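Local coordinates for N(G),N(G)-dimethylarginine dimethylaminohydrolase (Pseudomonas aeruginosa, PDB 1H70), which hydrolyses N(omega),N(omega)-dimethylarginine and N(omega)-monomethylarginine to citrulline, releasing dimethylamine or methylamine, at residues I7-A12 with T51-D56; E57-S62 with R87-I92. The protein carries 1 engineered substitution. All coordinates share one frame; numbering follows the deposited sequence.

Contact 1. Residues I7-A12 with T51-D56; sequences IARTPA and TLLPPD
Arg9 and Leu53 pair as the last bridge of two parallel strands, and the arginine side chain then runs on beside the chain that leaves the second strand. Its CB faces Leu53 CB and Leu53 O. Arg9 CG, anti to the backbone N (chi1 -177°), comes 3.2 Å from Pro54 O, and CD stays close to the same oxygen before the chain bends at chi3. Arg9 NH1 then donates to Pro54 O at 2.8 Å, the acceptor lying at the edge of the guanidinium, 6° out of its plane. Leu53 CB sits over one face, offset toward the rim, 3.6 Å from Arg9 NH1, while NH2 meets Leu53 CD1 and makes a weak hydrogen bond to Ile92 O.

The backbone ladder gives the register: Ala8 N bonds Thr51 O, Leu53 N bonds Ala8 O at 2.8 Å, and Thr10 N bonds Leu53 O. Past the strands, Thr10 CB packs 3.7 Å from Pro55 CD, and a water links Thr10 O to Asp56 N. Strand axes 4.5 Å apart and inclined by 24° fit a twisted parallel pair. With helix 29-43, which packs on the Ala8 and Leu52 face, strands 5-9 and 49-53 form a beta-alpha-beta unit.

Contact 2. Residues E57-S62 with R87-I92; sequences ERFPDS and RGETEI. With CIR (citrulline), chain B.
Phe59 and Glu89 are brought together by similar first torsions: each CG stands anti to its own carbonyl carbon (chi1 -63° and -66°), and the glutamate is extended beyond CG. The two side chains run antiparallel to one another, and the contact on the ring is made by the glutamate methylene, Glu89 CG lying 3.6 Å from Phe59 CD2. Ring and carboxylate planes are turned 72° apart. Further along the ring, Phe59 CZ touches Gly88 C at 3.6 Å. Ile92 adds CD1 near Phe59 CD1, and its CG2 packs against Arg58 NH2, which is itself engaged in a salt bridge with Asp56.

The carboxylate tip reaches the turn beyond the ring. Glu89 OE1 approaches Ser62 CA, but the polar links between the segments run through water. One water donates to Glu89 OE2 at 2.7 Å and accepts from Asp61 N; another donates to both Glu89 OE1 and Ser62 O. Arg86 forms a salt bridge with OE1, a pairing that would probably stabilise the negative charge. The type I turn from Phe59 to Ser62 is closed by Ser62 N and OG, both donating to Phe59 O, with Ser62 OG 2.7 Å from Phe59 O and in the carbonyl plane. Within this turn, Asp61 OD1 accepts a hydrogen bond from citrulline N at 2.7 Å, while OD2 is held by Leu19 N.

The contact thus sets the loop between strands 49-53 and 69-71 against the beginning of helix 89-100. There Ile92 also touches Asp56, just past strand 49-53, and its carbonyl oxygen takes a weak hydrogen bond from Arg9 NH2 at the end of strand 5-9.

Overall arrangement
The two contacts follow one another in the sequence: Asp56 ends the first and Glu57 begins the second, with centres 11 Å apart. Where they touch, Arg9 CD packs 3.5 Å from Ser62 O, Asp56 OD2 lies 3.6 Å from Ile92 CG2, and Ala12 CB meets Glu57 OE2 at 3.5 Å. Arg9 and the loops leaving the two strands therefore border both segments of contact 2. Citrulline binds directly to contact 2 through Asp61, whereas the side chain of Pro11 in contact 1 stays about 11 Å from the ligand. Arg86, Arg133 and the engineered Ser250, at the position inferred to hold the nucleophile, also bind citrulline.

Contact 1. Residues I7-A12 with T51-D56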
# COMPACT_ATOMS: atom_id res chain seq x y z
N ILE A 7 -1.12 -6.51 -9.12
CA ILE A 7 0.26 -6.97 -9.34
C ILE A 7 0.82 -7.30 -7.95
O ILE A 7 0.58 -6.56 -6.98
CB ILE A 7 1.17 -5.92 -10.00
CG1 ILE A 7 0.65 -5.56 -11.40
CG2 ILE A 7 2.62 -6.39 -10.06
CD1 ILE A 7 1.20 -4.26 -11.93
N ALA A 8 1.57 -8.39 -7.84
CA ALA A 8 2.18 -8.80 -6.57
C ALA A 8 3.52 -9.45 -6.89
O ALA A 8 3.80 -9.73 -8.07
CB ALA A 8 1.30 -9.81 -5.83
N ARG A 9 4.33 -9.73 -5.88
CA ARG A 9 5.62 -10.40 -6.16
C ARG A 9 5.93 -11.38 -5.04
O ARG A 9 5.85 -11.04 -3.87
CB ARG A 9 6.73 -9.38 -6.27
CG ARG A 9 8.13 -9.98 -6.65
CD ARG A 9 9.27 -8.99 -6.51
NE ARG A 9 9.25 -7.92 -7.50
CZ ARG A 9 9.59 -8.04 -8.77
NH1 ARG A 9 9.99 -9.21 -9.26
NH2 ARG A 9 9.53 -6.97 -9.57
N THR A 10 6.29 -12.60 -5.40
CA THR A 10 6.64 -13.63 -4.44
C THR A 10 7.74 -13.13 -3.54
O THR A 10 8.67 -12.52 -4.02
CB THR A 10 7.16 -14.84 -5.26
OG1 THR A 10 6.12 -15.22 -6.18
CG2 THR A 10 7.45 -16.07 -4.37
N PRO A 11 7.67 -13.41 -2.23
CA PRO A 11 8.74 -12.98 -1.31
C PRO A 11 10.04 -13.75 -1.55
O PRO A 11 9.99 -14.93 -1.96
CB PRO A 11 8.13 -13.28 0.07
CG PRO A 11 7.19 -14.40 -0.18
CD PRO A 11 6.59 -14.15 -1.55
N ALA A 12 11.17 -13.10 -1.35
CA ALA A 12 12.48 -13.72 -1.54
C ALA A 12 12.94 -14.35 -0.24
O ALA A 12 12.41 -14.04 0.84
CB ALA A 12 13.49 -12.68 -1.96
N THR A 51 -1.23 -10.52 -11.61
CA THR A 51 0.08 -10.68 -12.24
C THR A 51 1.04 -10.91 -11.08
O THR A 51 1.25 -10.00 -10.29
CB THR A 51 0.46 -9.44 -13.04
OG1 THR A 51 -0.48 -9.30 -14.11
CG2 THR A 51 1.87 -9.60 -13.66
N LEU A 52 1.61 -12.10 -10.98
CA LEU A 52 2.46 -12.47 -9.88
C LEU A 52 3.89 -12.58 -10.35
O LEU A 52 4.21 -13.48 -11.11
CB LEU A 52 1.94 -13.80 -9.31
CG LEU A 52 2.69 -14.48 -8.16
CD1 LEU A 52 2.93 -13.52 -6.99
CD2 LEU A 52 1.90 -15.72 -7.71
N LEU A 53 4.73 -11.65 -9.91
CA LEU A 53 6.14 -11.62 -10.36
C LEU A 53 7.01 -12.50 -9.50
O LEU A 53 6.68 -12.77 -8.36
CB LEU A 53 6.64 -10.16 -10.34
CG LEU A 53 5.65 -9.24 -11.12
CD1 LEU A 53 6.09 -7.80 -10.96
CD2 LEU A 53 5.68 -9.64 -12.61
N PRO A 54 8.14 -12.94 -10.07
CA PRO A 54 9.08 -13.83 -9.36
C PRO A 54 9.89 -13.10 -8.28
O PRO A 54 10.09 -11.87 -8.30
CB PRO A 54 10.01 -14.33 -10.48
CG PRO A 54 9.95 -13.22 -11.53
CD PRO A 54 8.55 -12.65 -11.45
N PRO A 55 10.40 -13.87 -7.33
CA PRO A 55 11.19 -13.28 -6.25
C PRO A 55 12.51 -12.71 -6.76
O PRO A 55 13.03 -13.17 -7.79
CB PRO A 55 11.43 -14.45 -5.30
CG PRO A 55 11.24 -15.68 -6.13
CD PRO A 55 10.26 -15.34 -7.22
N ASP A 56 13.07 -11.73 -6.06
CA ASP A 56 14.38 -11.19 -6.46
C ASP A 56 15.18 -11.13 -5.17
O ASP A 56 14.91 -10.29 -4.33
CB ASP A 56 14.27 -9.82 -7.08
CG ASP A 56 15.57 -9.39 -7.75
OD1 ASP A 56 16.68 -9.72 -7.24
OD2 ASP A 56 15.53 -8.76 -8.83
O HOH W 1 11.06 -10.81 -3.86

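Contact 2. Residues E57-S62 with R87-I92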
# COMPACT_ATOMS: atom_id res chain seq x y z
N GLU A 57 16.15 -12.01 -5.03
CA GLU A 57 16.96 -12.07 -3.81
C GLU A 57 17.76 -10.81 -3.49
O GLU A 57 18.12 -10.56 -2.33
CB GLU A 57 17.91 -13.29 -3.88
CG GLU A 57 17.17 -14.61 -3.90
CD GLU A 57 16.36 -14.82 -2.64
OE1 GLU A 57 16.76 -14.26 -1.58
OE2 GLU A 57 15.32 -15.52 -2.68
N ARG A 58 18.06 -10.01 -4.51
CA ARG A 58 18.82 -8.79 -4.30
C ARG A 58 18.01 -7.74 -3.53
O ARG A 58 18.58 -6.80 -3.06
CB ARG A 58 19.22 -8.16 -5.63
CG ARG A 58 20.09 -9.00 -6.54
CD ARG A 58 20.30 -8.28 -7.87
NE ARG A 58 19.02 -8.15 -8.57
CZ ARG A 58 18.89 -7.67 -9.78
NH1 ARG A 58 19.98 -7.29 -10.45
NH2 ARG A 58 17.68 -7.60 -10.33
N PHE A 59 16.70 -7.91 -3.46
CA PHE A 59 15.82 -6.94 -2.82
C PHE A 59 14.91 -7.59 -1.78
O PHE A 59 13.78 -7.99 -2.06
CB PHE A 59 14.98 -6.20 -3.87
CG PHE A 59 15.80 -5.38 -4.83
CD1 PHE A 59 16.10 -5.88 -6.10
CD2 PHE A 59 16.30 -4.14 -4.48
CE1 PHE A 59 16.86 -5.16 -6.97
CE2 PHE A 59 17.07 -3.41 -5.35
CZ PHE A 59 17.36 -3.93 -6.61
N PRO A 60 15.40 -7.71 -0.55
CA PRO A 60 14.66 -8.34 0.55
C PRO A 60 13.21 -7.87 0.72
O PRO A 60 12.32 -8.66 1.05
CB PRO A 60 15.46 -7.90 1.77
CG PRO A 60 16.88 -7.87 1.26
CD PRO A 60 16.77 -7.28 -0.14
N ASP A 61 12.97 -6.58 0.51
CA ASP A 61 11.64 -6.00 0.68
C ASP A 61 10.85 -5.87 -0.62
O ASP A 61 9.80 -5.21 -0.64
CB ASP A 61 11.78 -4.61 1.30
CG ASP A 61 12.21 -4.64 2.75
OD1 ASP A 61 11.40 -5.12 3.58
OD2 ASP A 61 13.33 -4.18 3.10
N SER A 62 11.30 -6.51 -1.70
CA SER A 62 10.63 -6.39 -3.01
C SER A 62 9.20 -6.97 -3.10
O SER A 62 8.42 -6.66 -4.02
CB SER A 62 11.57 -6.84 -4.15
OG SER A 62 11.88 -8.21 -4.00
N ARG A 87 15.64 1.45 -3.65
CA ARG A 87 15.54 2.29 -4.84
C ARG A 87 15.54 1.51 -6.15
O ARG A 87 14.75 1.79 -7.04
CB ARG A 87 16.60 3.40 -4.90
CG ARG A 87 16.25 4.49 -5.90
CD ARG A 87 17.01 5.76 -5.66
NE ARG A 87 16.62 6.40 -4.41
CZ ARG A 87 17.44 7.14 -3.67
NH1 ARG A 87 18.70 7.35 -4.05
NH2 ARG A 87 17.00 7.66 -2.54
N GLY A 88 16.37 0.48 -6.24
CA GLY A 88 16.49 -0.35 -7.42
C GLY A 88 15.27 -1.22 -7.74
O GLY A 88 15.22 -1.85 -8.80
N GLU A 89 14.30 -1.30 -6.83
CA GLU A 89 13.09 -2.06 -7.07
C GLU A 89 12.26 -1.49 -8.22
O GLU A 89 11.43 -2.22 -8.81
CB GLU A 89 12.19 -2.13 -5.82
CG GLU A 89 12.88 -2.93 -4.73
CD GLU A 89 12.04 -3.09 -3.49
OE1 GLU A 89 10.78 -2.98 -3.60
OE2 GLU A 89 12.64 -3.32 -2.40
N THR A 90 12.45 -0.21 -8.54
CA THR A 90 11.70 0.36 -9.66
C THR A 90 12.08 -0.30 -10.97
O THR A 90 11.26 -0.46 -11.86
CB THR A 90 11.93 1.89 -9.77
OG1 THR A 90 13.34 2.16 -9.83
CG2 THR A 90 11.38 2.58 -8.53
N GLU A 91 13.36 -0.68 -11.09
CA GLU A 91 13.87 -1.28 -12.32
C GLU A 91 13.29 -2.65 -12.64
O GLU A 91 13.07 -2.97 -13.81
CB GLU A 91 15.40 -1.39 -12.27
CG GLU A 91 16.10 -0.05 -12.05
CD GLU A 91 16.04 0.85 -13.26
OE1 GLU A 91 15.77 2.06 -13.10
OE2 GLU A 91 16.27 0.38 -14.39
N ILE A 92 13.05 -3.46 -11.61
CA ILE A 92 12.54 -4.80 -11.81
C ILE A 92 11.03 -4.85 -11.97
O ILE A 92 10.46 -5.89 -12.31
CB ILE A 92 13.03 -5.76 -10.68
CG1 ILE A 92 12.64 -5.23 -9.30
CG2 ILE A 92 14.53 -5.92 -10.76
CD1 ILE A 92 12.86 -6.27 -8.22
C CIR B . 10.41 -1.18 4.40
O CIR B . 10.48 -0.44 3.37
OXT CIR B . 10.93 -0.78 5.52
CA CIR B . 9.65 -2.48 4.34
N CIR B . 10.23 -3.44 5.31
C3 CIR B . 8.15 -2.23 4.64
C4 CIR B . 7.52 -1.43 3.49
C5 CIR B . 6.06 -1.15 3.81
N6 CIR B . 5.41 -0.44 2.70
C7 CIR B . 4.11 -0.21 2.61
O7 CIR B . 3.30 -0.58 3.47
N8 CIR B . 3.65 0.45 1.53
O HOH W 2 14.59 -4.68 -1.08
O HOH W 3 8.95 -4.20 -5.26